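Bifunctional protein FolD (Thermus thermophilus, PDB 6V6Y) binds NADP and probably oxidises 5,10-methylenetetrahydrofolate to 5,10-methenyltetrahydrofolate, then hydrolyses that product to 10-formyltetrahydrofolate, working as a homodimer in one-carbon metabolism. Local coordinates at residues L49-K52 against R53-L57; R163-I166 against V167-L171; L192-V195 against T196-Q200; A263-M266 against G267-E271. All blocks are in the same frame, centred on the assembly; numbering follows the deposited sequence.

Interaction 1 of 4, residues L49-K52 against R53-L57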
# COMPACT_ATOMS: atom_id res chain seq x y z
N LEU A 49 -0.64 -22.02 19.62
CA LEU A 49 0.79 -21.78 19.42
C LEU A 49 1.18 -20.33 19.74
O LEU A 49 2.24 -20.07 20.31
CB LEU A 49 1.14 -22.17 17.99
CG LEU A 49 2.41 -21.75 17.30
CD1 LEU A 49 3.62 -22.15 18.13
CD2 LEU A 49 2.42 -22.42 15.92
N LYS A 50 0.32 -19.37 19.39
CA LYS A 50 0.58 -17.99 19.78
C LYS A 50 0.55 -17.82 21.29
O LYS A 50 1.42 -17.17 21.87
CB LYS A 50 -0.45 -17.06 19.12
CG LYS A 50 -0.47 -17.19 17.59
CD LYS A 50 -1.64 -16.43 16.95
CE LYS A 50 -1.61 -16.55 15.40
NZ LYS A 50 -2.20 -15.35 14.74
N ASP A 51 -0.45 -18.41 21.95
CA ASP A 51 -0.54 -18.34 23.40
C ASP A 51 0.66 -19.02 24.07
O ASP A 51 1.30 -18.43 24.96
CB ASP A 51 -1.85 -18.99 23.85
CG ASP A 51 -2.08 -18.86 25.34
OD1 ASP A 51 -1.90 -17.76 25.90
OD2 ASP A 51 -2.47 -19.88 25.94
N LYS A 52 0.98 -20.24 23.65
CA LYS A 52 2.10 -20.98 24.24
C LYS A 52 3.41 -20.20 24.16
O LYS A 52 4.20 -20.18 25.11
CB LYS A 52 2.24 -22.33 23.54
CG LYS A 52 3.53 -23.05 23.89
CD LYS A 52 3.50 -24.53 23.48
CE LYS A 52 4.83 -25.21 23.78
NZ LYS A 52 5.07 -26.37 22.87
N ARG A 53 3.65 -19.54 23.03
CA ARG A 53 4.91 -18.82 22.90
C ARG A 53 4.89 -17.52 23.70
O ARG A 53 5.91 -17.14 24.30
CB ARG A 53 5.20 -18.55 21.43
CG ARG A 53 6.29 -17.52 21.28
CD ARG A 53 7.64 -18.11 21.80
NE ARG A 53 8.08 -19.26 21.01
CZ ARG A 53 9.21 -19.93 21.22
NH1 ARG A 53 10.03 -19.58 22.21
NH2 ARG A 53 9.54 -20.96 20.42
N ALA A 54 3.77 -16.81 23.69
CA ALA A 54 3.68 -15.61 24.51
C ALA A 54 3.94 -15.96 25.98
O ALA A 54 4.68 -15.25 26.68
CB ALA A 54 2.31 -14.95 24.33
N ARG A 55 3.35 -17.05 26.46
CA ARG A 55 3.53 -17.40 27.86
C ARG A 55 4.97 -17.83 28.12
O ARG A 55 5.59 -17.39 29.10
CB ARG A 55 2.53 -18.49 28.26
CG ARG A 55 1.14 -17.91 28.48
CD ARG A 55 0.04 -18.96 28.44
NE ARG A 55 -0.73 -18.86 29.67
CZ ARG A 55 -2.04 -18.95 29.78
NH1 ARG A 55 -2.81 -19.15 28.72
NH2 ARG A 55 -2.59 -18.84 30.97
N ALA A 56 5.56 -18.60 27.19
CA ALA A 56 6.96 -18.98 27.33
C ALA A 56 7.87 -17.76 27.42
O ALA A 56 8.90 -17.81 28.10
CB ALA A 56 7.38 -19.88 26.17
N LEU A 57 7.52 -16.67 26.75
CA LEU A 57 8.33 -15.47 26.86
C LEU A 57 8.14 -14.75 28.18
O LEU A 57 8.96 -13.88 28.52
CB LEU A 57 8.01 -14.49 25.72
CG LEU A 57 8.49 -14.77 24.30
CD1 LEU A 57 8.03 -13.64 23.40
CD2 LEU A 57 10.00 -14.91 24.26
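Asp51 and Arg55 form a salt bridge one helical turn apart, with Asp51 OD2 2.9 Å from Arg55 NH1. The carboxylate offers OD2 through its syn lone pair and lies at the guanidinium edge, close to the plane of that group, yet the two planes are turned 70° apart, so one N-H makes the bond rather than a flat paired fork. Asp51 CG stands anti to the backbone N (chi1 -176°), beside the carbonyl carbon, which brings the acid down the helix toward its partner; OD1 bonds to Ser61 OG. The tight side is where the helix faces the rest of the protein: Ala54 is buried there, its CB 3.4 Å from Lys50 O, the oxygen that Ala54 N bonds in the regular helical pattern. Toward solvent the contact is looser. Lys52, Arg55 and Ala56 are exposed, and the extended Lys52 chain runs outward. Helix 41-57 is the crossover of the beta-alpha-beta unit built from strands 31-37 and 60-66. Asp51, Ala54 and Arg55 rest on strand 60-66, Arg53 and Leu57 pack on Tyr16 of helix 8-24, and helix 257-276 covers the side that carries Lys50, Arg53 and Ala54.

Interaction 2 of 4, residues R163-I166 against V167-L171. With NAP (NADP nicotinamide-adenine-dinucleotide phosphate), chain B.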
# COMPACT_ATOMS: atom_id res chain seq x y z
N ARG A 163 -1.49 -11.57 -3.39
CA ARG A 163 -1.68 -10.16 -3.11
C ARG A 163 -2.68 -9.96 -1.98
O ARG A 163 -3.50 -9.03 -2.01
CB ARG A 163 -2.14 -9.42 -4.37
CG ARG A 163 -3.41 -9.99 -4.96
CD ARG A 163 -4.04 -9.10 -6.01
NE ARG A 163 -5.03 -9.88 -6.75
CZ ARG A 163 -5.79 -9.41 -7.73
NH1 ARG A 163 -5.71 -8.14 -8.09
NH2 ARG A 163 -6.64 -10.22 -8.34
N SER A 164 -2.64 -10.81 -0.96
CA SER A 164 -3.59 -10.67 0.14
C SER A 164 -3.19 -9.53 1.07
O SER A 164 -2.06 -9.02 1.02
CB SER A 164 -3.67 -11.97 0.94
OG SER A 164 -2.57 -12.02 1.82
N ASN A 165 -4.15 -9.11 1.90
CA ASN A 165 -3.89 -8.14 2.96
C ASN A 165 -3.07 -8.74 4.11
O ASN A 165 -2.45 -8.00 4.89
CB ASN A 165 -5.21 -7.60 3.54
CG ASN A 165 -5.94 -6.68 2.58
OD1 ASN A 165 -5.33 -5.97 1.79
ND2 ASN A 165 -7.27 -6.67 2.66
N ILE A 166 -3.06 -10.06 4.23
CA ILE A 166 -2.31 -10.70 5.31
C ILE A 166 -0.84 -10.87 4.94
O ILE A 166 0.03 -10.79 5.82
CB ILE A 166 -2.99 -12.03 5.66
CG1 ILE A 166 -4.36 -11.72 6.30
CG2 ILE A 166 -2.14 -12.88 6.63
CD1 ILE A 166 -5.39 -12.77 6.03
N VAL A 167 -0.52 -11.08 3.65
CA VAL A 167 0.88 -11.32 3.26
C VAL A 167 1.34 -10.41 2.10
O VAL A 167 2.18 -9.53 2.29
CB VAL A 167 1.10 -12.80 2.89
CG1 VAL A 167 2.55 -13.03 2.54
CG2 VAL A 167 0.65 -13.72 4.02
N GLY A 168 0.81 -10.64 0.90
CA GLY A 168 1.47 -10.11 -0.30
C GLY A 168 1.60 -8.60 -0.32
O GLY A 168 2.68 -8.05 -0.57
N LYS A 169 0.50 -7.89 -0.06
CA LYS A 169 0.53 -6.43 -0.15
C LYS A 169 1.36 -5.77 0.96
O LYS A 169 2.22 -4.93 0.64
CB LYS A 169 -0.90 -5.89 -0.21
CG LYS A 169 -1.59 -6.26 -1.51
CD LYS A 169 -2.88 -5.46 -1.70
CE LYS A 169 -3.98 -6.00 -0.82
NZ LYS A 169 -5.32 -5.60 -1.33
N PRO A 170 1.17 -6.06 2.25
CA PRO A 170 2.13 -5.49 3.21
C PRO A 170 3.56 -5.95 2.93
O PRO A 170 4.51 -5.16 3.10
CB PRO A 170 1.60 -5.95 4.58
CG PRO A 170 0.62 -7.05 4.30
CD PRO A 170 0.10 -6.85 2.91
N LEU A 171 3.76 -7.19 2.45
CA LEU A 171 5.11 -7.60 2.07
C LEU A 171 5.69 -6.68 1.01
O LEU A 171 6.82 -6.18 1.14
CB LEU A 171 5.13 -9.05 1.57
CG LEU A 171 6.58 -9.51 1.29
CD1 LEU A 171 7.52 -9.20 2.48
CD2 LEU A 171 6.62 -10.98 0.96
PA NAP B . -5.26 -15.54 -0.08
O1A NAP B . -6.07 -16.63 0.51
O2A NAP B . -5.95 -14.23 0.02
O5B NAP B . -4.89 -15.89 -1.60
C5B NAP B . -3.54 -15.93 -1.99
C4B NAP B . -3.34 -15.24 -3.34
O4B NAP B . -2.63 -16.10 -4.21
C3B NAP B . -4.64 -14.88 -4.03
O3B NAP B . -4.89 -13.50 -3.85
C2B NAP B . -4.45 -15.25 -5.49
O2B NAP B . -4.43 -14.12 -6.34
C1B NAP B . -3.10 -15.95 -5.54
N9A NAP B . -3.22 -17.26 -6.21
C8A NAP B . -3.96 -18.33 -5.77
N7A NAP B . -3.82 -19.34 -6.65
C5A NAP B . -3.00 -18.94 -7.65
C6A NAP B . -2.53 -19.57 -8.79
N6A NAP B . -2.89 -20.82 -9.06
N1A NAP B . -1.69 -18.90 -9.65
C2A NAP B . -1.32 -17.60 -9.37
N3A NAP B . -1.79 -16.97 -8.23
C4A NAP B . -2.62 -17.63 -7.38
O3 NAP B . -3.82 -15.49 0.64
PN NAP B . -3.34 -15.83 2.14
O1N NAP B . -4.44 -15.46 3.07
O2N NAP B . -1.99 -15.28 2.34
O5D NAP B . -3.24 -17.43 2.09
C5D NAP B . -2.31 -18.05 1.22
C4D NAP B . -1.60 -19.19 1.92
O4D NAP B . -0.63 -18.70 2.83
C3D NAP B . -2.58 -20.03 2.72
O3D NAP B . -2.49 -21.38 2.31
C2D NAP B . -2.14 -19.90 4.16
O2D NAP B . -2.16 -21.16 4.79
C1D NAP B . -0.71 -19.39 4.06
N1N NAP B . -0.40 -18.51 5.20
C2N NAP B . 0.63 -18.85 6.03
C3N NAP B . 0.95 -18.04 7.11
C7N NAP B . 2.15 -18.36 7.95
O7N NAP B . 2.41 -17.60 9.11
N7N NAP B . 2.95 -19.36 7.57
C4N NAP B . 0.22 -16.88 7.35
C5N NAP B . -0.82 -16.55 6.49
C6N NAP B . -1.12 -17.38 5.42
P2B NAP B . -5.77 -13.31 -6.71
O1X NAP B . -6.14 -12.39 -5.57
O2X NAP B . -5.51 -12.48 -7.95
O3X NAP B . -6.90 -14.27 -6.97
O HOH W 1 -0.75 -12.98 -0.42
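Ser164 OG accepts from Val167 N at 2.9 Å, tying the loop to the start of the helix that follows, and the same hydroxyl makes a weak, 3.4 Å bond to NAP O2N of the diphosphate. Ile166 CG2 lies 3.9 Å from NAP C5N of the nicotinamide ring. At the 2'-phosphate, Arg163 presents a guanidinium edge: Arg163 NE donates to NAP O1X at 3.0 Å and Arg163 NH2 to NAP O2X at 2.6 Å, with the phosphorus in the guanidinium plane. The arginine chain is extended from CG to NE, which carries the charge out to the phosphate.

The next shell fixes these groups. Ser164 O takes a nearly straight bond (168°) from Lys169 N at 3.0 Å. A water accepts from both Ser164 N and Gly168 N, and Gly168 CA comes within 4.2 Å of Arg163 CA. Farther out the second subunit contributes: its Asp179 forms a salt bridge with Arg163 NH1, its Ser129 O receives Asn165 ND2, and its Trp128 O receives Lys169 NZ.

Val167 is the N-cap of helix 168-177. The loop between strand 157-161 and this helix binds the dinucleotide phosphates, as in Rossmann-type domains, and Arg163 on the 2'-phosphate is consistent with the use of NADP.

Interaction 3 of 4, residues L192-V195 against T196-Q200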
# COMPACT_ATOMS: atom_id res chain seq x y z
N LEU A 192 2.64 -16.67 -15.60
CA LEU A 192 3.25 -16.57 -14.27
C LEU A 192 4.66 -17.14 -14.21
O LEU A 192 5.54 -16.47 -13.64
CB LEU A 192 2.34 -17.29 -13.26
CG LEU A 192 2.19 -16.72 -11.84
CD1 LEU A 192 1.99 -17.85 -10.88
CD2 LEU A 192 3.34 -15.79 -11.42
N PRO A 193 4.96 -18.33 -14.77
CA PRO A 193 6.34 -18.84 -14.69
C PRO A 193 7.38 -17.91 -15.25
O PRO A 193 8.49 -17.81 -14.71
CB PRO A 193 6.27 -20.16 -15.48
CG PRO A 193 4.89 -20.62 -15.25
CD PRO A 193 4.06 -19.35 -15.34
N GLU A 194 7.05 -17.21 -16.33
CA GLU A 194 8.00 -16.26 -16.89
C GLU A 194 8.22 -15.08 -15.95
O GLU A 194 9.33 -14.56 -15.83
CB GLU A 194 7.51 -15.79 -18.27
CG GLU A 194 8.59 -15.25 -19.17
CD GLU A 194 8.79 -13.76 -19.01
OE1 GLU A 194 9.87 -13.33 -18.53
OE2 GLU A 194 7.86 -13.00 -19.38
N VAL A 195 7.16 -14.64 -15.26
CA VAL A 195 7.32 -13.56 -14.29
C VAL A 195 8.21 -14.02 -13.14
O VAL A 195 9.16 -13.33 -12.75
CB VAL A 195 5.96 -13.07 -13.77
CG1 VAL A 195 6.15 -12.06 -12.65
CG2 VAL A 195 5.16 -12.47 -14.92
N THR A 196 7.94 -15.22 -12.60
CA THR A 196 8.73 -15.66 -11.45
C THR A 196 10.19 -15.92 -11.83
O THR A 196 11.08 -15.67 -11.00
CB THR A 196 8.10 -16.88 -10.78
OG1 THR A 196 8.05 -17.99 -11.69
CG2 THR A 196 6.70 -16.53 -10.30
N ARG A 197 10.46 -16.31 -13.08
CA ARG A 197 11.83 -16.61 -13.50
C ARG A 197 12.76 -15.40 -13.38
O ARG A 197 13.98 -15.58 -13.37
CB ARG A 197 11.83 -17.12 -14.95
CG ARG A 197 11.85 -18.64 -15.08
CD ARG A 197 12.12 -19.11 -16.53
NE ARG A 197 11.08 -18.69 -17.48
CZ ARG A 197 9.97 -19.38 -17.75
NH1 ARG A 197 9.74 -20.54 -17.15
NH2 ARG A 197 9.08 -18.91 -18.62
N ARG A 198 12.22 -14.19 -13.30
CA ARG A 198 13.05 -13.00 -13.15
C ARG A 198 13.57 -12.81 -11.73
O ARG A 198 14.56 -12.08 -11.55
CB ARG A 198 12.27 -11.75 -13.52
CG ARG A 198 11.36 -11.91 -14.73
CD ARG A 198 10.55 -10.65 -14.90
NE ARG A 198 9.51 -10.81 -15.90
CZ ARG A 198 8.37 -10.12 -15.91
NH1 ARG A 198 8.13 -9.21 -14.97
NH2 ARG A 198 7.49 -10.34 -16.87
N ALA A 199 12.93 -13.43 -10.74
CA ALA A 199 13.17 -13.08 -9.35
C ALA A 199 14.52 -13.61 -8.86
O ALA A 199 14.80 -14.81 -8.97
CB ALA A 199 12.05 -13.64 -8.47
N GLN A 200 15.35 -12.71 -8.33
CA GLN A 200 16.45 -13.10 -7.46
C GLN A 200 15.95 -13.52 -6.08
O GLN A 200 16.53 -14.41 -5.46
CB GLN A 200 17.45 -11.96 -7.32
CG GLN A 200 18.01 -11.41 -8.62
CD GLN A 200 18.75 -10.10 -8.40
OE1 GLN A 200 18.14 -9.07 -8.05
NE2 GLN A 200 20.08 -10.13 -8.56
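The Arg197 guanidinium lies with one face over the Pro193 carbonyl, Pro193 O standing 3.7 Å above the plane and over its centre; Glu194 N sits off toward the rim of that face. Arg197 NH2 lies 3.3 Å from Glu194 CA, and a bend at chi3 (-62°) folds the arginine back over the helix, where NH1 bonds Glu215 O. The Arg198 guanidinium has Val195 CA 3.8 Å above one face, nearer the rim, and Glu194 OE1 in plane at its edge. That acid makes a long salt bridge, 3.7 Å from Glu194 OE1 to Arg198 NE, with the carboxylate turned 44° from the guanidinium. The stronger partner of Arg198 is Glu157 of the second subunit, bridged through NH2.

Elsewhere in the turn, the methyl Thr196 CG2 packs 3.6 Å from Leu192 CD2, while the Thr196 hydroxyl is hydrogen-bonded to Trp216 O. Thr196 N bonds Leu192 O at 2.9 Å, and Arg198 N bonds Val195 O three residues back, where the helix gives way to the turn. A type I turn from Thr196 to Ala199 then leads out of this short helix of the NADP-binding domain.

Leu192, which touches the cofactor, packs on Val161 and Ala185, Thr196 also meets Val161, and Val195 rests on Thr183. The helix thus lies against strands 157-161 and 181-185, and the chain passes on into strand 201-204.

Interaction 4 of 4, residues A263-M266 against G267-E271; sequences AMLM and GNTLE
Thr269 turns its hydroxyl back up the helix onto Leu265 O, a side-chain-to-backbone bond within helix 257-276. This last alpha helix of the chain follows the Rossmann-type NADP-binding domain in sequence, yet it packs against helices 8-24 and 41-57 of the catalytic domain. OG1 lies anti to its own carbonyl carbon (chi1 -63°), beside the backbone N, and from there it can reach the carbonyl one turn earlier. The same torsion puts the methyl CG2 beside the carbonyl carbon. Leu265 CD1 comes no nearer to Thr269 OG1 than 4.2 Å, a loose contact.

Asn268 leaves the helix in another direction. Its CB is 3.4 Å from Met264 O, the oxygen that Asn268 N bonds at 2.7 Å, and its amide heads for the loops, ND2 donating to Val116 O and Phe135 O. Met266, bent at chi2 and chi3, instead sends its thioether toward helix 41-57. Met266 O takes Leu270 N at 3.2 Å and also Tyr59 OH. Gly267, without a side chain, bonds through its N to Ala263 O. Ala263 and Met264 face helix 8-24, while Met264 and Asn268 also meet helix 137-148.

Leu265 O ends up held twice by one residue: Thr269 N and Thr269 OG1, each 2.9 Å away, approach that oxygen from opposite faces of its carbonyl plane.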
# COMPACT_ATOMS: atom_id res chain seq x y z
N ALA A 263 7.20 -15.21 15.91
CA ALA A 263 8.19 -14.35 16.56
C ALA A 263 7.84 -12.88 16.40
O ALA A 263 7.98 -12.09 17.35
CB ALA A 263 9.59 -14.64 16.00
N MET A 264 7.42 -12.47 15.20
CA MET A 264 7.15 -11.06 15.00
C MET A 264 5.84 -10.62 15.62
O MET A 264 5.67 -9.44 15.91
CB MET A 264 7.17 -10.71 13.50
CG MET A 264 8.41 -11.22 12.77
SD MET A 264 9.95 -10.60 13.43
CE MET A 264 9.73 -8.86 13.27
N LEU A 265 4.90 -11.55 15.83
CA LEU A 265 3.73 -11.23 16.64
C LEU A 265 4.14 -10.94 18.09
O LEU A 265 3.64 -9.98 18.70
CB LEU A 265 2.72 -12.37 16.58
CG LEU A 265 1.58 -12.28 17.60
CD1 LEU A 265 0.71 -11.04 17.37
CD2 LEU A 265 0.75 -13.56 17.58
N MET A 266 5.05 -11.73 18.65
CA MET A 266 5.55 -11.42 19.98
C MET A 266 6.25 -10.07 19.98
O MET A 266 6.10 -9.27 20.91
CB MET A 266 6.50 -12.53 20.48
CG MET A 266 5.82 -13.88 20.55
SD MET A 266 4.34 -13.69 21.51
CE MET A 266 3.26 -14.83 20.69
N GLY A 267 7.01 -9.78 18.90
CA GLY A 267 7.67 -8.50 18.81
C GLY A 267 6.70 -7.34 18.63
O GLY A 267 6.93 -6.24 19.14
N ASN A 268 5.61 -7.57 17.92
CA ASN A 268 4.61 -6.51 17.78
C ASN A 268 3.88 -6.28 19.10
O ASN A 268 3.39 -5.17 19.36
CB ASN A 268 3.59 -6.85 16.69
CG ASN A 268 3.96 -6.29 15.33
OD1 ASN A 268 4.98 -5.63 15.14
ND2 ASN A 268 3.08 -6.55 14.35
N THR A 269 3.79 -7.33 19.94
CA THR A 269 3.11 -7.18 21.22
C THR A 269 3.91 -6.28 22.16
O THR A 269 3.37 -5.35 22.77
CB THR A 269 2.85 -8.55 21.84
OG1 THR A 269 1.98 -9.29 20.99
CG2 THR A 269 2.19 -8.43 23.21
N LEU A 270 5.22 -6.54 22.27
CA LEU A 270 6.11 -5.60 22.95
C LEU A 270 5.95 -4.19 22.40
O LEU A 270 5.77 -3.23 23.16
CB LEU A 270 7.55 -6.08 22.80
CG LEU A 270 8.66 -5.28 23.51
CD1 LEU A 270 8.21 -4.78 24.89
CD2 LEU A 270 9.94 -6.12 23.61
N GLU A 271 6.02 -4.04 21.08
CA GLU A 271 6.01 -2.71 20.48
C GLU A 271 4.74 -1.97 20.83
O GLU A 271 4.78 -0.79 21.20
CB GLU A 271 6.18 -2.82 18.96
CG GLU A 271 7.61 -2.99 18.52
CD GLU A 271 8.38 -1.69 18.62
OE1 GLU A 271 9.60 -1.75 18.90
OE2 GLU A 271 7.75 -0.62 18.43

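In the fold
Going from the N terminus, the four contacts come strictly in series. Each lies within one continuous stretch of chain, so none closes a long loop, nests in another or crosses one. Interaction 1 belongs to the catalytic domain; interactions 2 and 3 belong to the NADP-binding domain. These two lie along the Rossmann-type sheet, both reach the second subunit and both hold residues of the cofactor pocket, though their nearest atoms are about 10 Å apart. Interaction 4, late in the chain, returns to interaction 1: Met266 CB packs 3.5 Å from Leu57 CD1, joining the C-terminal helix to helix 41-57. Interactions 1 and 3 sit on opposite sides of the chain's centre.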